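Local coordinates for SusD-like carbohydrate binding protein BF1063 (Bacteroides fragilis NCTC 9343, PDB 3I4G) that probably binds carbohydrate at the outer membrane as a member of the SusD family, presumably to assist glycan uptake by the cell, at residues Thr485-Val490 against Tyr496-Gly501. Numbering follows the deposited sequence.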
loop_
_atom_site.group_PDB
_atom_site.type_symbol
_atom_site.label_atom_id
_atom_site.label_comp_id
_atom_site.label_asym_id
_atom_site.label_seq_id
_atom_site.Cartn_x
_atom_site.Cartn_y
_atom_site.Cartn_z
ATOM N N THR A 485 -13.606 -4.937 32.794
ATOM C CA THR A 485 -12.459 -5.129 33.693
ATOM C C THR A 485 -11.161 -5.523 33.006
ATOM O O THR A 485 -10.133 -5.648 33.679
ATOM C CB THR A 485 -12.791 -6.189 34.768
ATOM O OG1 THR A 485 -13.203 -7.406 34.147
ATOM C CG2 THR A 485 -13.891 -5.657 35.706
ATOM N N THR A 486 -11.176 -5.710 31.685
ATOM C CA THR A 486 -9.970 -6.142 30.992
ATOM C C THR A 486 -9.492 -5.155 29.933
ATOM O O THR A 486 -8.312 -5.155 29.645
ATOM C CB THR A 486 -10.126 -7.569 30.412
ATOM O OG1 THR A 486 -11.183 -7.622 29.442
ATOM C CG2 THR A 486 -10.426 -8.570 31.533
ATOM N N THR A 487 -10.360 -4.332 29.338
ATOM C CA THR A 487 -9.831 -3.301 28.442
ATOM C C THR A 487 -8.923 -2.371 29.272
ATOM O O THR A 487 -9.253 -2.036 30.399
ATOM C CB THR A 487 -10.957 -2.529 27.732
ATOM O OG1 THR A 487 -10.380 -1.605 26.807
ATOM C CG2 THR A 487 -11.851 -1.778 28.720
ATOM N N LYS A 488 -7.790 -1.939 28.722
ATOM C CA LYS A 488 -6.946 -1.025 29.478
ATOM C C LYS A 488 -7.625 0.313 29.747
ATOM O O LYS A 488 -7.285 0.988 30.716
ATOM C CB LYS A 488 -5.641 -0.766 28.745
ATOM C CG LYS A 488 -4.646 -1.899 28.803
ATOM C CD LYS A 488 -3.414 -1.535 27.936
ATOM C CE LYS A 488 -2.454 -2.703 27.894
ATOM N NZ LYS A 488 -1.285 -2.414 27.007
ATOM N N GLU A 489 -8.542 0.717 28.873
ATOM C CA GLU A 489 -9.328 1.934 29.024
ATOM C C GLU A 489 -10.714 1.663 28.474
ATOM O O GLU A 489 -10.837 1.079 27.402
ATOM C CB GLU A 489 -8.702 3.108 28.264
ATOM C CG GLU A 489 -9.418 4.436 28.498
ATOM C CD GLU A 489 -8.764 5.631 27.791
ATOM O OE1 GLU A 489 -7.561 5.588 27.556
ATOM O OE2 GLU A 489 -9.496 6.603 27.508
ATOM N N VAL A 490 -11.753 2.035 29.226
ATOM C CA VAL A 490 -13.135 1.921 28.746
ATOM C C VAL A 490 -13.322 2.985 27.690
ATOM O O VAL A 490 -12.916 4.133 27.875
ATOM C CB VAL A 490 -14.119 2.064 29.913
ATOM C CG1 VAL A 490 -15.586 2.197 29.442
ATOM C CG2 VAL A 490 -13.969 0.876 30.858
ATOM N N TYR A 496 -18.145 0.813 23.627
ATOM C CA TYR A 496 -17.574 -0.460 24.078
ATOM C C TYR A 496 -16.474 -0.998 23.156
ATOM O O TYR A 496 -16.241 -2.212 23.050
ATOM C CB TYR A 496 -18.674 -1.539 24.274
ATOM C CG TYR A 496 -19.785 -1.119 25.202
ATOM C CD1 TYR A 496 -20.899 -0.432 24.710
ATOM C CD2 TYR A 496 -19.731 -1.393 26.540
ATOM C CE1 TYR A 496 -21.888 0.005 25.549
ATOM C CE2 TYR A 496 -20.762 -0.983 27.399
ATOM C CZ TYR A 496 -21.824 -0.325 26.883
ATOM O OH TYR A 496 -22.852 0.099 27.747
ATOM N N ARG A 497 -15.748 -0.085 22.506
ATOM C CA ARG A 497 -14.643 -0.486 21.639
ATOM C C ARG A 497 -13.445 -0.902 22.492
ATOM O O ARG A 497 -13.153 -0.324 23.525
ATOM C CB ARG A 497 -14.254 0.644 20.690
ATOM C CG ARG A 497 -15.366 1.034 19.732
ATOM C CD ARG A 497 -15.008 2.244 18.904
ATOM N NE ARG A 497 -14.725 3.359 19.800
ATOM C CZ ARG A 497 -13.934 4.381 19.517
ATOM N NH1 ARG A 497 -13.421 4.523 18.308
ATOM N NH2 ARG A 497 -13.637 5.263 20.450
ATOM N N TRP A 498 -12.732 -1.924 22.051
ATOM C CA TRP A 498 -11.558 -2.416 22.761
ATOM C C TRP A 498 -10.406 -1.383 22.703
ATOM O O TRP A 498 -10.121 -0.869 21.635
ATOM C CB TRP A 498 -11.099 -3.762 22.163
ATOM C CG TRP A 498 -10.004 -4.413 22.888
ATOM C CD1 TRP A 498 -8.703 -4.537 22.495
ATOM C CD2 TRP A 498 -10.098 -5.050 24.165
ATOM N NE1 TRP A 498 -7.996 -5.207 23.449
ATOM C CE2 TRP A 498 -8.821 -5.533 24.489
ATOM C CE3 TRP A 498 -11.138 -5.245 25.074
ATOM C CZ2 TRP A 498 -8.564 -6.251 25.672
ATOM C CZ3 TRP A 498 -10.874 -5.927 26.251
ATOM C CH2 TRP A 498 -9.605 -6.432 26.527
ATOM N N TYR A 499 -9.719 -1.135 23.829
ATOM C CA TYR A 499 -8.564 -0.251 23.815
ATOM C C TYR A 499 -7.375 -1.023 23.219
ATOM O O TYR A 499 -6.972 -2.064 23.750
ATOM C CB TYR A 499 -8.179 0.256 25.204
ATOM C CG TYR A 499 -6.940 1.124 25.123
ATOM C CD1 TYR A 499 -7.041 2.482 24.764
ATOM C CD2 TYR A 499 -5.670 0.594 25.339
ATOM C CE1 TYR A 499 -5.924 3.258 24.649
ATOM C CE2 TYR A 499 -4.536 1.393 25.219
ATOM C CZ TYR A 499 -4.683 2.715 24.882
ATOM O OH TYR A 499 -3.570 3.535 24.769
ATOM N N VAL A 500 -6.808 -0.482 22.138
ATOM C CA VAL A 500 -5.698 -1.136 21.468
ATOM C C VAL A 500 -4.338 -0.543 21.835
ATOM O O VAL A 500 -3.418 -1.286 22.189
ATOM C CB VAL A 500 -5.906 -1.084 19.952
ATOM C CG1 VAL A 500 -4.776 -1.754 19.208
ATOM C CG2 VAL A 500 -7.190 -1.824 19.604
ATOM N N GLY A 501 -4.199 0.774 21.733
ATOM C CA GLY A 501 -2.910 1.399 21.987
ATOM C C GLY A 501 -3.000 2.863 21.613
ATOM O O GLY A 501 -4.099 3.424 21.540
HETATM O O HOH W 1 -1.847 -1.117 24.559
#
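Tyr-499 lays its ring against the loop at Thr-487 to Glu-489, with contacts from CB out to CE1 and CE2. At the root, CB lies 3.3 Å from Thr-487 OG1 and close to the carbonyl oxygen of Glu-489. With CG anti to the backbone N (chi1 178°), the ring is set where Lys-488 and Glu-489 both approach it obliquely from the same side: CD2 meets Lys-488 CB at 3.7 Å, CD1 meets Glu-489 CB at 3.9 Å, and further out CE2 nears Lys-488 CD while CE1 nears Glu-489 OE1. That carboxylate, turned 19° from the ring plane, is salt-bridged to Lys-471 on the partner strand 471-476 of the two-stranded antiparallel sheet. Beside Tyr-499, Thr-487 rests on Trp-498, its CA 3.9 Å from the centroid of the six-membered ring in a CH-pi contact, while Thr-486 OG1, hydrogen-bonded to Gln-482 O, sits in plane at the indole edge. From Lys-488, NZ reaches Val-500 O through a single water. Thr-487 OG1 accepts from Tyr-499 N at 3.1 Å (154° at the hydrogen) and donates to Glu-489 O at 2.8 Å. One buried hydroxyl, its proton committed to the loop and its oxygen to the strand, thus ties the loop to itself and to the strand.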